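Local coordinates for protein DyP-type peroxidase (Pleurotus ostreatus PC15, PDB 6FSK) that is a heme b-dependent dye-decolorizing peroxidase, which probably uses hydrogen peroxide to oxidise dyes and, at a non-canonical site, Mn(II), at residues 42-47 with 475-479; 217-221 with 232-238. The protein carries 1 engineered substitution. All coordinates share one frame. Residues are numbered along the deposited sequence.

Contact 1. Residues 42-47 with 475-479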
loop_
_atom_site.group_PDB
_atom_site.type_symbol
_atom_site.label_atom_id
_atom_site.label_comp_id
_atom_site.label_asym_id
_atom_site.label_seq_id
_atom_site.Cartn_x
_atom_site.Cartn_y
_atom_site.Cartn_z
ATOM N N ILE A 42 18.862 3.568 -17.988
ATOM C CA ILE A 42 18.144 2.310 -18.059
ATOM C C ILE A 42 18.933 1.088 -17.604
ATOM O O ILE A 42 18.430 0.233 -16.880
ATOM C CB ILE A 42 17.479 2.144 -19.464
ATOM C CG1 ILE A 42 16.312 3.077 -19.628
ATOM C CG2 ILE A 42 17.048 0.660 -19.709
ATOM C CD1 ILE A 42 15.915 3.334 -21.069
ATOM N N PRO A 43 20.240 0.950 -17.939
ATOM C CA PRO A 43 21.007 -0.197 -17.470
ATOM C C PRO A 43 21.211 -0.323 -15.976
ATOM O O PRO A 43 21.611 -1.378 -15.525
ATOM C CB PRO A 43 22.378 -0.039 -18.185
ATOM C CG PRO A 43 22.093 0.815 -19.280
ATOM C CD PRO A 43 20.998 1.749 -18.910
ATOM N N HIS A 44 20.940 0.758 -15.202
ATOM C CA HIS A 44 20.931 0.725 -13.759
ATOM C C HIS A 44 19.640 0.156 -13.118
ATOM O O HIS A 44 19.676 -0.159 -11.912
ATOM C CB HIS A 44 21.041 2.142 -13.233
ATOM C CG HIS A 44 22.413 2.713 -13.327
ATOM N ND1 HIS A 44 22.881 3.399 -14.426
ATOM C CD2 HIS A 44 23.424 2.678 -12.439
ATOM C CE1 HIS A 44 24.147 3.745 -14.224
ATOM N NE2 HIS A 44 24.494 3.345 -13.014
ATOM N N ILE A 45 18.579 0.004 -13.879
ATOM C CA ILE A 45 17.247 -0.354 -13.282
ATOM C C ILE A 45 17.209 -1.806 -12.858
ATOM O O ILE A 45 17.656 -2.673 -13.638
ATOM C CB ILE A 45 16.125 -0.013 -14.242
ATOM C CG1 ILE A 45 16.086 1.478 -14.453
ATOM C CG2 ILE A 45 14.742 -0.497 -13.746
ATOM C CD1 ILE A 45 15.176 1.943 -15.528
ATOM N N LYS A 46 16.775 -2.078 -11.625
ATOM C CA LYS A 46 16.689 -3.456 -11.155
ATOM C C LYS A 46 15.471 -4.167 -11.744
ATOM O O LYS A 46 14.323 -3.664 -11.684
ATOM C CB LYS A 46 16.548 -3.442 -9.649
ATOM C CG LYS A 46 16.533 -4.790 -8.944
ATOM C CD LYS A 46 17.811 -5.615 -9.125
ATOM C CE LYS A 46 19.070 -4.940 -8.647
ATOM N NZ LYS A 46 20.370 -5.755 -8.855
ATOM N N THR A 47 15.710 -5.300 -12.366
ATOM C CA THR A 47 14.606 -6.148 -12.857
ATOM C C THR A 47 14.202 -7.239 -11.873
ATOM O O THR A 47 14.891 -7.566 -10.925
ATOM C CB THR A 47 14.974 -6.800 -14.224
ATOM O OG1 THR A 47 15.898 -7.848 -13.938
ATOM C CG2 THR A 47 15.494 -5.786 -15.134
ATOM N N ILE A 475 11.257 -2.611 -19.171
ATOM C CA ILE A 475 12.567 -2.216 -19.664
ATOM C C ILE A 475 12.487 -1.920 -21.173
ATOM O O ILE A 475 12.967 -0.873 -21.603
ATOM C CB ILE A 475 13.626 -3.243 -19.332
ATOM C CG1 ILE A 475 13.736 -3.536 -17.791
ATOM C CG2 ILE A 475 14.959 -2.830 -19.947
ATOM C CD1 ILE A 475 14.071 -2.278 -17.011
ATOM N N THR A 476 11.859 -2.765 -21.983
ATOM C CA THR A 476 11.792 -2.396 -23.410
ATOM C C THR A 476 10.917 -1.151 -23.671
ATOM O O THR A 476 11.197 -0.413 -24.600
ATOM C CB THR A 476 11.349 -3.533 -24.304
ATOM O OG1 THR A 476 10.119 -3.989 -23.832
ATOM C CG2 THR A 476 12.320 -4.643 -24.286
ATOM N N ALA A 477 9.884 -0.859 -22.854
ATOM C CA ALA A 477 9.144 0.373 -22.970
ATOM C C ALA A 477 10.060 1.573 -22.718
ATOM O O ALA A 477 10.005 2.555 -23.479
ATOM C CB ALA A 477 7.956 0.449 -22.037
ATOM N N LEU A 478 10.861 1.500 -21.669
ATOM C CA LEU A 478 11.793 2.601 -21.381
ATOM C C LEU A 478 12.762 2.822 -22.579
ATOM O O LEU A 478 13.047 3.974 -22.926
ATOM C CB LEU A 478 12.529 2.390 -20.107
ATOM C CG LEU A 478 11.711 2.272 -18.817
ATOM C CD1 LEU A 478 12.527 1.812 -17.629
ATOM C CD2 LEU A 478 11.095 3.593 -18.503
ATOM N N LYS A 479 13.267 1.745 -23.136
ATOM C CA LYS A 479 14.250 1.868 -24.225
ATOM C C LYS A 479 13.633 2.444 -25.472
ATOM O O LYS A 479 14.280 3.253 -26.160
ATOM C CB LYS A 479 14.915 0.533 -24.507
ATOM C CG LYS A 479 15.901 0.026 -23.469
ATOM C CD LYS A 479 16.445 -1.323 -23.930
ATOM C CE LYS A 479 17.080 -2.205 -22.914
ATOM N NZ LYS A 479 18.382 -1.737 -22.480
#
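This is an apolar helix-to-loop contact between the two ends of the chain: the connection between helices 31-41 and 48-63 packs against the start of the C-terminal helix 475-481. Ile-42 contributes most to it. Its CA-to-CB bond points toward the helix, and its CD1 lies 3.6 Å from CB of Leu-478 and 3.5 Å from the backbone O of that same residue, while its CG2 meets CG2 of Ile-475 at 4.1 Å. Ile-45 fills the space beside it, with CD1 at 3.4 Å from Leu-478 CD1 and CG2 at 3.8 Å from Ile-475 CD1. A single 3-10 turn, closed by Ile-45 N to Ile-42 O at 3.0 Å, sets both isoleucines toward the helix; Ile-475 and Leu-478, three positions apart, answer from one helical face. At the border, Thr-47 CG2 touches Ile-475 CG1 (3.9 Å), leaving OG1 to cap helix 48-63 through the N of Gly-50. Lys-479 folds over the other margin, its NZ 3.9 Å from Ile-42 CG2. Val-77 of strand 74-80 receives both Ile-45 and Leu-478, so the cluster rests on the sheet. The contact thus joins the linker between two N-terminal helices to the C-terminal helix, across the seam where strand 74-80 meets strand 462-472 between the two ferredoxin-like halves of the DyP-type peroxidase fold.

Contact 2. Residues 217-221 with 232-238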
loop_
_atom_site.group_PDB
_atom_site.type_symbol
_atom_site.label_atom_id
_atom_site.label_comp_id
_atom_site.label_asym_id
_atom_site.label_seq_id
_atom_site.Cartn_x
_atom_site.Cartn_y
_atom_site.Cartn_z
ATOM N N ILE A 217 -1.805 -7.580 -12.176
ATOM C CA ILE A 217 -0.661 -6.776 -11.655
ATOM C C ILE A 217 0.056 -6.082 -12.778
ATOM O O ILE A 217 0.436 -4.903 -12.616
ATOM C CB ILE A 217 0.338 -7.636 -10.843
ATOM C CG1 ILE A 217 -0.359 -8.384 -9.673
ATOM C CG2 ILE A 217 1.578 -6.823 -10.348
ATOM C CD1 ILE A 217 -1.062 -7.485 -8.632
ATOM N N LEU A 218 0.275 -6.775 -13.900
ATOM C CA LEU A 218 0.998 -6.279 -15.023
ATOM C C LEU A 218 0.084 -6.026 -16.153
ATOM O O LEU A 218 -0.661 -6.908 -16.548
ATOM C CB LEU A 218 2.019 -7.328 -15.411
ATOM C CG LEU A 218 3.126 -7.738 -14.458
ATOM C CD1 LEU A 218 3.866 -9.004 -14.951
ATOM C CD2 LEU A 218 4.089 -6.610 -14.258
ATOM N N ALA A 219 0.168 -4.842 -16.788
ATOM C CA ALA A 219 -0.636 -4.567 -17.953
ATOM C C ALA A 219 -0.315 -5.507 -19.149
ATOM O O ALA A 219 0.839 -5.894 -19.346
ATOM C CB ALA A 219 -0.434 -3.140 -18.400
ATOM N N LYS A 220 -1.416 -5.855 -19.810
ATOM C CA LYS A 220 -1.422 -6.689 -21.025
ATOM C C LYS A 220 -0.833 -8.064 -20.824
ATOM O O LYS A 220 -0.308 -8.660 -21.757
ATOM C CB LYS A 220 -0.685 -5.987 -22.158
ATOM C CG LYS A 220 -1.265 -4.625 -22.487
ATOM C CD LYS A 220 -0.711 -3.980 -23.751
ATOM C CE LYS A 220 -0.892 -4.838 -24.997
ATOM N NZ LYS A 220 -2.082 -4.501 -25.778
ATOM N N GLU A 221 -0.881 -8.589 -19.623
ATOM C CA GLU A 221 -0.588 -10.020 -19.395
ATOM C C GLU A 221 -1.896 -10.690 -19.151
ATOM O O GLU A 221 -2.941 -10.079 -19.033
ATOM C CB GLU A 221 0.375 -10.202 -18.221
ATOM C CG GLU A 221 1.795 -9.789 -18.487
ATOM C CD GLU A 221 2.594 -10.695 -19.431
ATOM O OE1 GLU A 221 2.046 -11.731 -19.912
ATOM O OE2 GLU A 221 3.773 -10.373 -19.686
ATOM N N ASP A 232 0.879 -1.309 -26.928
ATOM C CA ASP A 232 1.848 -2.366 -26.760
ATOM C C ASP A 232 2.972 -2.010 -25.764
ATOM O O ASP A 232 3.480 -2.864 -25.043
ATOM C CB ASP A 232 2.473 -2.730 -28.126
ATOM C CG ASP A 232 1.553 -3.633 -28.955
ATOM O OD1 ASP A 232 0.554 -4.154 -28.406
ATOM O OD2 ASP A 232 1.851 -3.814 -30.151
ATOM N N TRP A 233 3.403 -0.761 -25.700
ATOM C CA TRP A 233 4.485 -0.417 -24.830
ATOM C C TRP A 233 4.146 -0.619 -23.325
ATOM O O TRP A 233 5.070 -0.763 -22.495
ATOM C CB TRP A 233 5.001 1.030 -25.088
ATOM C CG TRP A 233 4.153 2.185 -24.685
ATOM C CD1 TRP A 233 3.402 2.966 -25.487
ATOM C CD2 TRP A 233 3.999 2.725 -23.372
ATOM N NE1 TRP A 233 2.774 3.935 -24.768
ATOM C CE2 TRP A 233 3.142 3.819 -23.469
ATOM C CE3 TRP A 233 4.537 2.412 -22.141
ATOM C CZ2 TRP A 233 2.781 4.566 -22.354
ATOM C CZ3 TRP A 233 4.206 3.166 -21.069
ATOM C CH2 TRP A 233 3.315 4.218 -21.184
ATOM N N ALA A 234 2.856 -0.617 -23.027
ATOM C CA ALA A 234 2.373 -0.750 -21.643
ATOM C C ALA A 234 2.501 -2.173 -21.153
ATOM O O ALA A 234 2.472 -2.428 -19.935
ATOM C CB ALA A 234 0.953 -0.261 -21.507
ATOM N N LYS A 235 2.740 -3.161 -22.032
ATOM C CA LYS A 235 2.925 -4.530 -21.540
ATOM C C LYS A 235 4.012 -4.611 -20.518
ATOM O O LYS A 235 5.097 -4.044 -20.661
ATOM C CB LYS A 235 3.295 -5.474 -22.694
ATOM C CG LYS A 235 3.419 -6.896 -22.247
ATOM C CD LYS A 235 3.693 -7.830 -23.447
ATOM C CE LYS A 235 3.624 -9.233 -22.907
ATOM N NZ LYS A 235 3.184 -10.092 -24.029
ATOM N N ASP A 236 3.697 -5.262 -19.398
ATOM C CA ASP A 236 4.642 -5.593 -18.338
ATOM C C ASP A 236 5.042 -4.322 -17.521
ATOM O O ASP A 236 5.981 -4.439 -16.776
ATOM C CB ASP A 236 5.879 -6.326 -18.777
ATOM C CG ASP A 236 5.585 -7.787 -19.153
ATOM O OD1 ASP A 236 4.534 -8.283 -18.701
ATOM O OD2 ASP A 236 6.393 -8.404 -19.919
ATOM N N GLY A 237 4.273 -3.274 -17.660
ATOM C CA GLY A 237 4.283 -2.144 -16.674
ATOM C C GLY A 237 3.190 -2.393 -15.621
ATOM O O GLY A 237 2.295 -3.264 -15.755
ATOM N N SER A 238 3.273 -1.624 -14.547
ATOM C CA SER A 238 2.261 -1.724 -13.482
ATOM C C SER A 238 2.035 -0.298 -12.935
ATOM O O SER A 238 2.930 0.526 -12.990
ATOM C CB SER A 238 2.777 -2.646 -12.411
ATOM O OG SER A 238 1.768 -2.885 -11.398
#
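Backbone hydrogen bonds hold residues 217-221 against 232-238: Ala-219 N donates to Gly-237 O (2.8 Å), and Asp-236 N to Ala-219 O (2.9 Å). Two CA-H...O contacts lie alongside, Leu-218 CA to Gly-237 O (3.4 Å) and Lys-235 CA to Ala-219 O (3.3 Å). Ser-238 OG adds a bond to Ile-217 O (2.7 Å). The backbone pair forms a G1 beta bulge, Asp-236 at position 1, Gly-237 at 2 and Ala-219 opposite, with its usual type II turn, Ala-234 to Gly-237; Asp-236, at positive phi, sits where glycine is common. Lys-220 holds the same place in a second type II turn, Leu-218 to Glu-221. The pairing closes the loop into strand 238-247; the side chain of Ile-217 lies about 10 Å from the bound heme. Among the charged groups, Glu-221 OE2 and Asp-236 OD1 lie 2.4 Å apart. Lys-220 NZ makes a long salt bridge to Asp-232 OD1 (3.7 Å) and hydrogen-bonds to the carbonyls of Ala-227 and Arg-230. Apolar packing is slight: Ala-219 CB faces Ala-234 CB at 4.5 Å.

How the contacts relate
Two ways of fastening a loop appear side by side here. Contact 1 spans 427 intervening residues and relies on aliphatic side chains; contact 2, nested within that span, closes only ten and relies mainly on backbone polar groups. Contact 2 is largely buried, with Asp-232 and Lys-235 exposed but the acids Glu-221 and Asp-236 buried, whereas contact 1 is partly buried and lies away from the annotated sites. Their centres are 14 Å apart, and they meet where Ala-477 CB packs on Trp-233 O at 3.2 Å. The Trp-233 side chain also touches helix 475-481, so this terminal helix is shared: Ile-475 and Leu-478 serve contact 1, Ala-477 the neighbouring loop.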